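Local coordinates for protein CrmK (PDB 5I1V) that probably acts as an oxidase with covalently bound FAD, recycling a shunt product during caerulomycin biosynthesis, at residues A[93-98]-A[199-204]; A[152-157]-A[168-173]; A[434-439]-A[467-472]; A[450-455]-A[493-498]. All coordinates share one frame; numbering follows the deposited sequence.

Four contacts fall into two groups. Contacts 1 and 2 belong to one five-stranded antiparallel sheet of the FAD-binding region, their centres about 10 Å apart: strand 196-202 of contact 1 lies beside strand 152-160 of contact 2, and in sequence the hairpin of contact 2 falls between the two segments of contact 1. Contacts 3 and 4 follow later, toward the C-terminus, three of their four segments in the berberine-like region; their segments alternate along the chain and their centres are about 12 Å apart, Tyr470 of helix 466-471 touching residues of contact 4. The groups stand about 25 to 32 Å apart, centre to centre, and parts of both approach FAD, consistent with a cofactor held between sheet and C-terminal loops.

Contact 1. Residues A[93-98]-A[199-204]; sequences RGAFEV and RYWLRS
Strands 95-98 and 199-202 are antiparallel neighbours in the five-stranded sheet of the PCMH-type FAD-binding fold, their directions 158° apart. Phe96 pairs with Leu202 and Val98 with Tyr200 as hydrogen-bonded pairs, four backbone bonds in all, while Glu97 and Trp201 form the non-hydrogen-bonded pair between them. On the Glu97 side of the sheet the Trp201 indole is the platform. The extended Arg93 chain lies over one face of it, CD 3.6 Å from the centroid of the five-membered ring in a CH-pi contact. Farther out, Arg93 CZ stands 4.5 Å from the centroid of the six-membered ring, over its face, a cation-pi contact with the guanidinium turned 46° from the indole plane. Glu97 runs alongside Trp201, CG 3.7 Å from NE1, and that N-H bonds to Asp90. An alanine in place of Trp201 would probably leave the Arg93 guanidinium without its aromatic platform and the Asp90 carboxylate without its indole donor. With CG anti to the backbone N (chi1 -168°), Glu97 extends OE2 to a salt bridge of 2.7 Å with Arg199 NH1, whose second carboxylate partner is Glu99. The opposite face of the sheet carries Phe96, Val98, Tyr200 and Leu202; Val98 CG2 packs 3.8 Å from Leu202 CD1, helix 104-115 packs on Phe96 and Val98, and Tyr200, bonded to Gly130 O, approaches FAD. Gly94 and Ala95 form a G1 bulge opposite Asp90. There Arg203 NE reaches Gly94 O at 2.9 Å from above the carbonyl plane, and Arg203 NH2 donates to a water at 2.7 Å.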
# COMPACT_ATOMS: atom_id res chain seq x y z
N ARG A 93 2.81 7.64 30.07
CA ARG A 93 1.36 7.56 30.13
C ARG A 93 0.86 6.13 30.06
O ARG A 93 -0.31 5.90 30.22
CB ARG A 93 0.72 8.38 29.00
CG ARG A 93 1.08 9.85 29.02
CD ARG A 93 0.31 10.61 27.95
NE ARG A 93 0.66 12.03 27.92
CZ ARG A 93 0.03 12.99 28.59
NH1 ARG A 93 0.44 14.25 28.44
NH2 ARG A 93 -0.98 12.74 29.43
N GLY A 94 1.74 5.17 29.76
CA GLY A 94 1.32 3.80 29.67
C GLY A 94 0.40 3.62 28.48
O GLY A 94 -0.56 2.85 28.52
N ALA A 95 0.69 4.35 27.41
CA ALA A 95 -0.21 4.35 26.25
C ALA A 95 0.57 4.48 24.98
O ALA A 95 1.64 5.09 25.00
CB ALA A 95 -1.19 5.52 26.37
N PHE A 96 0.02 3.98 23.87
CA PHE A 96 0.64 4.15 22.58
C PHE A 96 0.42 5.56 22.00
O PHE A 96 -0.74 5.98 21.81
CB PHE A 96 0.18 3.08 21.61
CG PHE A 96 0.64 1.73 22.00
CD1 PHE A 96 1.89 1.27 21.65
CD2 PHE A 96 -0.20 0.92 22.76
CE1 PHE A 96 2.29 0.01 22.08
CE2 PHE A 96 0.19 -0.32 23.14
CZ PHE A 96 1.42 -0.78 22.81
N GLU A 97 1.52 6.25 21.70
CA GLU A 97 1.45 7.58 21.07
C GLU A 97 1.37 7.42 19.57
O GLU A 97 2.18 6.71 18.97
CB GLU A 97 2.67 8.38 21.44
CG GLU A 97 2.61 9.86 21.09
CD GLU A 97 3.98 10.55 21.34
OE1 GLU A 97 4.87 9.87 21.84
OE2 GLU A 97 4.18 11.74 20.97
N VAL A 98 0.39 8.07 18.97
CA VAL A 98 0.17 8.00 17.55
C VAL A 98 0.06 9.43 17.03
O VAL A 98 -0.96 10.09 17.27
CB VAL A 98 -1.11 7.22 17.18
CG1 VAL A 98 -1.35 7.21 15.66
CG2 VAL A 98 -1.11 5.77 17.66
N ARG A 199 -1.50 14.57 18.18
CA ARG A 199 -1.23 13.17 18.52
C ARG A 199 -2.32 12.64 19.42
O ARG A 199 -3.02 13.39 20.05
CB ARG A 199 0.16 12.97 19.19
CG ARG A 199 0.32 13.71 20.49
CD ARG A 199 1.79 14.02 20.86
NE ARG A 199 2.34 15.06 20.03
CZ ARG A 199 3.38 14.92 19.21
NH1 ARG A 199 4.08 13.81 19.20
NH2 ARG A 199 3.75 15.93 18.44
N TYR A 200 -2.44 11.33 19.47
CA TYR A 200 -3.45 10.62 20.23
C TYR A 200 -2.65 9.65 21.08
O TYR A 200 -1.55 9.21 20.69
CB TYR A 200 -4.34 9.74 19.34
CG TYR A 200 -5.23 10.38 18.32
CD1 TYR A 200 -6.48 10.83 18.69
CD2 TYR A 200 -4.87 10.46 16.97
CE1 TYR A 200 -7.38 11.36 17.77
CE2 TYR A 200 -5.76 11.01 16.02
CZ TYR A 200 -7.02 11.45 16.44
OH TYR A 200 -7.96 11.97 15.56
N TRP A 201 -3.23 9.25 22.18
CA TRP A 201 -2.70 8.16 22.99
C TRP A 201 -3.77 7.10 23.13
O TRP A 201 -4.91 7.37 23.53
CB TRP A 201 -2.27 8.66 24.38
CG TRP A 201 -0.98 9.41 24.41
CD1 TRP A 201 0.26 8.90 24.53
CD2 TRP A 201 -0.82 10.83 24.27
NE1 TRP A 201 1.20 9.92 24.52
CE2 TRP A 201 0.56 11.11 24.36
CE3 TRP A 201 -1.71 11.88 24.13
CZ2 TRP A 201 1.07 12.42 24.32
CZ3 TRP A 201 -1.22 13.18 24.07
CH2 TRP A 201 0.16 13.44 24.19
N LEU A 202 -3.37 5.85 22.87
CA LEU A 202 -4.26 4.76 22.90
C LEU A 202 -3.90 3.75 23.97
O LEU A 202 -2.76 3.32 24.07
CB LEU A 202 -4.27 4.04 21.53
CG LEU A 202 -4.55 4.91 20.30
CD1 LEU A 202 -4.29 4.13 19.03
CD2 LEU A 202 -5.98 5.38 20.30
N ARG A 203 -4.93 3.29 24.69
CA ARG A 203 -4.77 2.24 25.66
C ARG A 203 -6.13 1.71 26.11
O ARG A 203 -7.08 2.44 26.14
CB ARG A 203 -3.96 2.80 26.83
CG ARG A 203 -4.68 3.00 28.12
CD ARG A 203 -3.75 3.66 29.14
NE ARG A 203 -3.03 2.70 29.94
CZ ARG A 203 -3.55 2.09 31.01
NH1 ARG A 203 -4.80 2.38 31.40
NH2 ARG A 203 -2.83 1.19 31.69
N SER A 204 -6.22 0.43 26.46
CA SER A 204 -7.45 -0.12 27.06
C SER A 204 -7.68 0.52 28.40
O SER A 204 -6.75 0.64 29.20
CB SER A 204 -7.31 -1.62 27.30
OG SER A 204 -7.09 -2.28 26.08
O HOH W 1 -0.51 0.73 30.42

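Contact 2. Residues A[152-157]-A[168-173]; sequences LHAVEV and TVVATR
His153 and Arg173 meet where strand 152-157 carries a classic beta bulge: His153 and Ala154 both face Trp201 of the next strand, and psi of His153 is -43°, far from the values of a regular strand. His153 O is directed to the hairpin partner, where it accepts from Arg173 N at 3.1 Å. Arg173 then bends back over the bulged backbone. Its CG sits between the backbone N and the carbonyl carbon (chi1 65°), 3.6 Å from His153 O, and CD comes equally near Leu152 O. Arg173 NH1 ends 3.3 Å from Leu152 O, which Trp183 NE1 also reaches with a hydrogen bond. An alanine in place of Arg173 would probably open a gap beside the Leu152 and His153 carbonyls and take away the side chain that packs on Trp183. Strands 152-160 and 166-172 form a beta hairpin, the second an outermost strand of the five-stranded sheet. Val155 pairs with Ala171, and Val157 with Val169, each as a hydrogen-bonded pair with two backbone bonds; the Ala171 N to Val155 O bond, 2.8 Å, is nearly straight. On this face Val169 and Ala171 pack on Leu182 of helix 180-185, and Val155 on Ile197, an FAD-binding residue. On the other face Ala154 CB lies 3.9 Å from Thr172 CG2, and Glu156 CG crosses Thr168 CG2 at 3.4 Å, tight for two carbons. Glu156, extended with CG anti to the backbone N (chi1 -177°), passes over the methyls of Thr168 and Val170. Its OE1 is gripped by Arg199 NE and Thr198 OG1 of adjacent strand 196-202 and by Thr40 OG1 at the start of helix 40-52.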
# COMPACT_ATOMS: atom_id res chain seq x y z
N LEU A 152 -9.30 5.58 23.41
CA LEU A 152 -8.70 6.90 23.40
C LEU A 152 -8.39 7.36 24.84
O LEU A 152 -9.27 7.74 25.62
CB LEU A 152 -9.54 7.94 22.71
CG LEU A 152 -8.91 9.34 22.51
CD1 LEU A 152 -7.67 9.27 21.64
CD2 LEU A 152 -9.91 10.26 21.83
N HIS A 153 -7.15 7.29 25.18
CA HIS A 153 -6.69 7.65 26.55
C HIS A 153 -6.55 9.16 26.70
O HIS A 153 -6.94 9.72 27.72
CB HIS A 153 -5.40 6.88 26.81
CG HIS A 153 -4.70 7.25 28.09
ND1 HIS A 153 -5.09 6.76 29.32
CD2 HIS A 153 -3.61 8.01 28.31
CE1 HIS A 153 -4.24 7.20 30.25
NE2 HIS A 153 -3.36 7.99 29.66
N ALA A 154 -5.98 9.81 25.68
CA ALA A 154 -5.73 11.24 25.70
C ALA A 154 -5.51 11.73 24.26
O ALA A 154 -5.18 10.95 23.37
CB ALA A 154 -4.48 11.57 26.51
N VAL A 155 -5.64 13.05 24.07
CA VAL A 155 -5.42 13.73 22.78
C VAL A 155 -4.78 15.08 23.01
O VAL A 155 -5.15 15.75 23.96
CB VAL A 155 -6.79 13.81 22.03
CG1 VAL A 155 -7.83 14.70 22.73
CG2 VAL A 155 -6.58 14.20 20.59
N GLU A 156 -3.82 15.46 22.18
CA GLU A 156 -3.15 16.73 22.20
C GLU A 156 -3.69 17.53 21.05
O GLU A 156 -3.70 17.07 19.92
CB GLU A 156 -1.64 16.55 22.07
CG GLU A 156 -0.89 17.84 22.16
CD GLU A 156 0.60 17.66 21.94
OE1 GLU A 156 1.05 17.54 20.78
OE2 GLU A 156 1.33 17.64 22.95
N VAL A 157 -4.22 18.71 21.35
CA VAL A 157 -4.87 19.56 20.37
C VAL A 157 -4.35 20.99 20.46
O VAL A 157 -4.23 21.54 21.57
CB VAL A 157 -6.36 19.64 20.65
CG1 VAL A 157 -7.13 20.13 19.45
CG2 VAL A 157 -6.90 18.27 21.04
N THR A 168 -1.56 24.75 23.18
CA THR A 168 -1.65 23.32 23.07
C THR A 168 -2.18 22.78 24.36
O THR A 168 -1.71 23.15 25.46
CB THR A 168 -0.29 22.67 22.82
OG1 THR A 168 0.36 23.32 21.71
CG2 THR A 168 -0.48 21.20 22.47
N VAL A 169 -3.14 21.88 24.26
CA VAL A 169 -3.68 21.26 25.44
C VAL A 169 -3.68 19.75 25.25
O VAL A 169 -3.89 19.25 24.16
CB VAL A 169 -5.09 21.80 25.78
CG1 VAL A 169 -5.05 23.31 25.98
CG2 VAL A 169 -6.10 21.51 24.70
N VAL A 170 -3.52 19.05 26.34
CA VAL A 170 -3.71 17.61 26.35
C VAL A 170 -4.98 17.35 27.14
O VAL A 170 -5.14 17.79 28.29
CB VAL A 170 -2.53 16.88 26.99
CG1 VAL A 170 -2.85 15.41 27.24
CG2 VAL A 170 -1.29 17.02 26.10
N ALA A 171 -5.92 16.68 26.50
CA ALA A 171 -7.18 16.38 27.14
C ALA A 171 -7.25 14.85 27.34
O ALA A 171 -7.00 14.09 26.41
CB ALA A 171 -8.33 16.84 26.28
N THR A 172 -7.65 14.42 28.53
CA THR A 172 -7.65 12.97 28.85
C THR A 172 -9.05 12.51 29.27
O THR A 172 -9.95 13.30 29.54
CB THR A 172 -6.64 12.62 29.97
OG1 THR A 172 -7.24 12.90 31.22
CG2 THR A 172 -5.32 13.39 29.89
N ARG A 173 -9.22 11.19 29.29
CA ARG A 173 -10.49 10.55 29.68
C ARG A 173 -10.77 10.50 31.18
O ARG A 173 -11.89 10.16 31.56
CB ARG A 173 -10.54 9.12 29.13
CG ARG A 173 -9.51 8.18 29.72
CD ARG A 173 -9.55 6.83 29.05
NE ARG A 173 -10.92 6.41 28.92
CZ ARG A 173 -11.39 5.60 27.97
NH1 ARG A 173 -10.60 5.08 27.00
NH2 ARG A 173 -12.68 5.31 28.01

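Contact 3. Residues A[434-439]-A[467-472]; sequences GVPTPD and HTIYYG
Two puckered proline rings, rather than aromatic planes, meet Ile469: Pro436 by its CG corner, Pro438 by its CG-CD side. Pro436 points its CG at Ile469 CG2, 4.2 Å away, the two side chains crossing at about a right angle. Pro438 lays its CD near Ile469 CA and CG1, while its CG touches Thr468 O at 3.9 Å, and the Thr468 methyl CG2 lies slightly farther from that same CG. The third neighbour of the isoleucine is Val435, whose CG2 is 4.0 Å from Ile469 CD1. Ile469 can serve all three because its branches diverge: CG1 is anti to the carbonyl carbon (chi1 -68°) and carries CD1 to the valine, whereas CG2 is anti to the backbone N and reaches Pro436, including its carbonyl O at 4.0 Å. Segment 434-439, an irregular loop between helix 414-428 and strand 442-444, thus drapes over the side of helix 466-471, which belongs to the berberine-like region. Pro436 is the centre of an inverse gamma turn, in which Thr437 N gives a weak bond of 3.0 Å to Val435 O. On the helix, Thr468 O accepts from Gly472 N at 2.9 Å, so the carbonyl beside Pro438 already has a donor. Beyond the two segments Val435 also packs on Leu454, which extends the apolar patch toward the loop of contact 4. No hydrogen bond joins the two segments: methyls and methylenes make the contact, and across this interface the fit probably rests on the branched shape of Ile469.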
# COMPACT_ATOMS: atom_id res chain seq x y z
N GLY A 434 -35.64 10.51 1.40
CA GLY A 434 -34.40 10.27 0.67
C GLY A 434 -33.15 10.13 1.54
O GLY A 434 -32.06 9.99 1.02
N VAL A 435 -33.31 10.14 2.87
CA VAL A 435 -32.17 10.01 3.79
C VAL A 435 -32.48 9.02 4.92
O VAL A 435 -33.66 8.75 5.22
CB VAL A 435 -31.82 11.37 4.40
CG1 VAL A 435 -31.45 12.34 3.30
CG2 VAL A 435 -32.98 11.93 5.20
N PRO A 436 -31.43 8.49 5.58
CA PRO A 436 -31.61 7.60 6.73
C PRO A 436 -31.89 8.36 8.01
O PRO A 436 -31.01 8.46 8.89
CB PRO A 436 -30.26 6.87 6.82
CG PRO A 436 -29.29 7.91 6.37
CD PRO A 436 -29.99 8.66 5.26
N THR A 437 -33.11 8.87 8.15
CA THR A 437 -33.52 9.61 9.33
C THR A 437 -33.52 8.66 10.52
O THR A 437 -34.10 7.57 10.42
CB THR A 437 -34.99 10.08 9.16
OG1 THR A 437 -35.81 8.93 8.90
CG2 THR A 437 -35.11 11.03 8.02
N PRO A 438 -32.91 9.04 11.66
CA PRO A 438 -32.89 8.08 12.75
C PRO A 438 -34.29 7.69 13.20
O PRO A 438 -35.09 8.56 13.54
CB PRO A 438 -32.16 8.83 13.88
CG PRO A 438 -31.26 9.78 13.17
CD PRO A 438 -31.94 10.14 11.88
N ASP A 439 -34.58 6.39 13.18
CA ASP A 439 -35.89 5.86 13.53
C ASP A 439 -35.71 4.41 13.97
O ASP A 439 -34.63 4.02 14.42
CB ASP A 439 -36.88 6.02 12.35
CG ASP A 439 -36.44 5.24 11.11
OD1 ASP A 439 -35.73 4.23 11.25
OD2 ASP A 439 -36.80 5.64 9.98
N HIS A 467 -27.07 17.38 10.71
CA HIS A 467 -26.36 17.08 11.98
C HIS A 467 -27.07 16.07 12.91
O HIS A 467 -26.44 15.37 13.69
CB HIS A 467 -26.00 18.36 12.73
CG HIS A 467 -27.12 19.34 12.82
ND1 HIS A 467 -28.13 19.22 13.74
CD2 HIS A 467 -27.39 20.46 12.10
CE1 HIS A 467 -28.96 20.25 13.61
NE2 HIS A 467 -28.52 21.01 12.63
N THR A 468 -28.38 16.00 12.84
CA THR A 468 -29.08 14.93 13.51
C THR A 468 -28.78 13.56 12.97
O THR A 468 -28.64 12.59 13.74
CB THR A 468 -30.58 15.19 13.40
OG1 THR A 468 -30.80 16.46 14.01
CG2 THR A 468 -31.37 14.07 14.05
N ILE A 469 -28.70 13.47 11.65
CA ILE A 469 -28.42 12.24 10.98
C ILE A 469 -27.03 11.69 11.35
O ILE A 469 -26.87 10.49 11.48
CB ILE A 469 -28.54 12.39 9.47
CG1 ILE A 469 -30.01 12.64 9.11
CG2 ILE A 469 -28.07 11.12 8.78
CD1 ILE A 469 -30.23 13.27 7.77
N TYR A 470 -26.04 12.59 11.51
CA TYR A 470 -24.66 12.15 11.81
C TYR A 470 -24.36 12.03 13.29
O TYR A 470 -23.53 11.22 13.70
CB TYR A 470 -23.65 13.13 11.19
CG TYR A 470 -23.53 13.02 9.72
CD1 TYR A 470 -22.99 11.89 9.15
CD2 TYR A 470 -23.94 14.07 8.86
CE1 TYR A 470 -22.84 11.78 7.80
CE2 TYR A 470 -23.82 13.95 7.50
CZ TYR A 470 -23.25 12.80 6.98
OH TYR A 470 -23.10 12.59 5.63
N TYR A 471 -25.04 12.83 14.12
CA TYR A 471 -24.67 12.92 15.53
C TYR A 471 -25.77 12.45 16.53
O TYR A 471 -25.59 12.44 17.75
CB TYR A 471 -24.22 14.35 15.83
CG TYR A 471 -22.97 14.81 15.14
CD1 TYR A 471 -21.75 14.22 15.44
CD2 TYR A 471 -22.97 15.83 14.23
CE1 TYR A 471 -20.57 14.65 14.84
CE2 TYR A 471 -21.82 16.24 13.61
CZ TYR A 471 -20.61 15.66 13.95
OH TYR A 471 -19.40 16.04 13.39
N GLY A 472 -26.91 12.02 16.04
CA GLY A 472 -27.97 11.59 16.95
C GLY A 472 -28.42 12.76 17.78
O GLY A 472 -28.72 13.82 17.25

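Contact 4. Residues A[450-455]-A[493-498]; sequences PDIDLA and HAFSIR
Ala494, whose CB meets Ile452 CG2 at 4.2 Å, has its carbonyl oxygen gripped by both end nitrogens of Arg498. NH1 reaches Ala494 O at 3.0 Å and NH2 at 2.9 Å, from the same face of the carbonyl plane and well above it. Arg498 NH1 also donates to Ser496 O at 2.7 Å, in the carbonyl plane on a lone pair, so one guanidinium ties together the type I turn from His493 to Ser496. Phe495 N, within this turn, bonds to ND1 of His493, a residue that touches FAD. The turn projects Phe495, its CG anti to the carbonyl carbon (chi1 -79°), into the bend of segment 450-455. Around the ring edge sit Pro450 CB near CD2, Asp451 O 3.3 Å from CZ, and Ala455 CB 3.8 Å from CE1, this last in the ring plane. Ile452 CG2 stands over one face, 4.5 Å from CZ. The carbonyl faces the C-H edge of the ring, an orientation likely to be mildly favourable electrostatically. Segment 450-455 is shaped by an Asx turn, Asp453 N donating to Asp451 OD1 at 3.0 Å, and by a 3-10 turn over 452-455. The Asp451 carboxylate is also held by salt bridges to Lys341 and Lys343 of strand 339-347. Pro450 and Phe495 both pack on Phe69. Helix 466-471 borders the contact: Trp466 touches Ala455 and Arg498, and the Tyr470 ring meets Phe495 while its OH bonds to Asp451 N; Ile497 packs against Tyr475, Gln479 and Lys482 of helix 475-485.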
# COMPACT_ATOMS: atom_id res chain seq x y z
N PRO A 450 -18.79 11.57 4.94
CA PRO A 450 -19.72 12.70 4.85
C PRO A 450 -20.33 12.85 3.46
O PRO A 450 -19.64 12.65 2.48
CB PRO A 450 -18.84 13.92 5.06
CG PRO A 450 -17.49 13.47 4.58
CD PRO A 450 -17.39 12.03 4.99
N ASP A 451 -21.57 13.30 3.42
CA ASP A 451 -22.24 13.47 2.12
C ASP A 451 -22.96 14.79 2.15
O ASP A 451 -24.00 14.91 2.82
CB ASP A 451 -23.23 12.36 2.01
CG ASP A 451 -24.11 12.45 0.77
OD1 ASP A 451 -23.90 13.34 -0.10
OD2 ASP A 451 -25.01 11.58 0.71
N ILE A 452 -22.48 15.77 1.40
CA ILE A 452 -23.08 17.11 1.52
C ILE A 452 -24.52 17.13 0.97
O ILE A 452 -25.26 18.08 1.24
CB ILE A 452 -22.27 18.26 0.86
CG1 ILE A 452 -22.15 18.04 -0.65
CG2 ILE A 452 -20.95 18.45 1.64
CD1 ILE A 452 -21.36 19.08 -1.44
N ASP A 453 -24.90 16.11 0.19
CA ASP A 453 -26.30 15.96 -0.27
C ASP A 453 -27.29 15.91 0.90
O ASP A 453 -28.45 16.27 0.71
CB ASP A 453 -26.49 14.75 -1.18
CG ASP A 453 -25.63 14.81 -2.45
OD1 ASP A 453 -25.17 15.90 -2.82
OD2 ASP A 453 -25.42 13.75 -3.10
N LEU A 454 -26.86 15.53 2.13
CA LEU A 454 -27.80 15.49 3.27
C LEU A 454 -28.19 16.88 3.73
O LEU A 454 -29.11 17.02 4.48
CB LEU A 454 -27.30 14.63 4.45
CG LEU A 454 -26.88 13.18 4.19
CD1 LEU A 454 -26.56 12.43 5.48
CD2 LEU A 454 -27.87 12.40 3.35
N ALA A 455 -27.48 17.91 3.29
CA ALA A 455 -27.88 19.28 3.60
C ALA A 455 -28.49 19.97 2.37
O ALA A 455 -28.75 21.17 2.39
CB ALA A 455 -26.68 20.07 4.12
N HIS A 493 -15.87 23.89 8.04
CA HIS A 493 -16.10 23.28 6.75
C HIS A 493 -17.62 23.10 6.59
O HIS A 493 -18.36 23.49 7.49
CB HIS A 493 -15.31 21.98 6.54
CG HIS A 493 -15.52 20.93 7.58
ND1 HIS A 493 -16.66 20.17 7.67
CD2 HIS A 493 -14.67 20.41 8.50
CE1 HIS A 493 -16.53 19.28 8.64
NE2 HIS A 493 -15.31 19.39 9.14
N ALA A 494 -18.09 22.53 5.48
CA ALA A 494 -19.57 22.49 5.24
C ALA A 494 -20.30 21.76 6.36
O ALA A 494 -21.44 22.07 6.66
CB ALA A 494 -19.88 21.80 3.93
N PHE A 495 -19.67 20.75 6.94
CA PHE A 495 -20.29 20.00 8.02
C PHE A 495 -19.61 20.21 9.36
O PHE A 495 -19.68 19.34 10.20
CB PHE A 495 -20.33 18.53 7.69
CG PHE A 495 -21.44 18.11 6.75
CD1 PHE A 495 -22.50 18.94 6.43
CD2 PHE A 495 -21.46 16.81 6.25
CE1 PHE A 495 -23.53 18.50 5.61
CE2 PHE A 495 -22.50 16.38 5.42
CZ PHE A 495 -23.52 17.21 5.11
N SER A 496 -19.01 21.36 9.60
CA SER A 496 -18.41 21.60 10.89
C SER A 496 -19.46 21.90 11.94
O SER A 496 -20.54 22.38 11.61
CB SER A 496 -17.35 22.68 10.83
OG SER A 496 -17.84 23.94 10.46
N ILE A 497 -19.15 21.57 13.18
CA ILE A 497 -20.08 21.86 14.30
C ILE A 497 -20.29 23.37 14.32
O ILE A 497 -19.34 24.12 14.51
CB ILE A 497 -19.52 21.40 15.67
CG1 ILE A 497 -19.08 19.91 15.69
CG2 ILE A 497 -20.49 21.69 16.78
CD1 ILE A 497 -20.14 18.99 15.25
N ARG A 498 -21.53 23.82 14.18
CA ARG A 498 -21.79 25.28 14.18
C ARG A 498 -21.78 25.83 15.61
O ARG A 498 -22.24 25.18 16.54
CB ARG A 498 -23.14 25.63 13.55
CG ARG A 498 -23.36 25.13 12.13
CD ARG A 498 -22.22 25.50 11.22
NE ARG A 498 -22.57 25.43 9.80
CZ ARG A 498 -22.17 24.50 8.94
NH1 ARG A 498 -21.41 23.47 9.33
NH2 ARG A 498 -22.54 24.59 7.67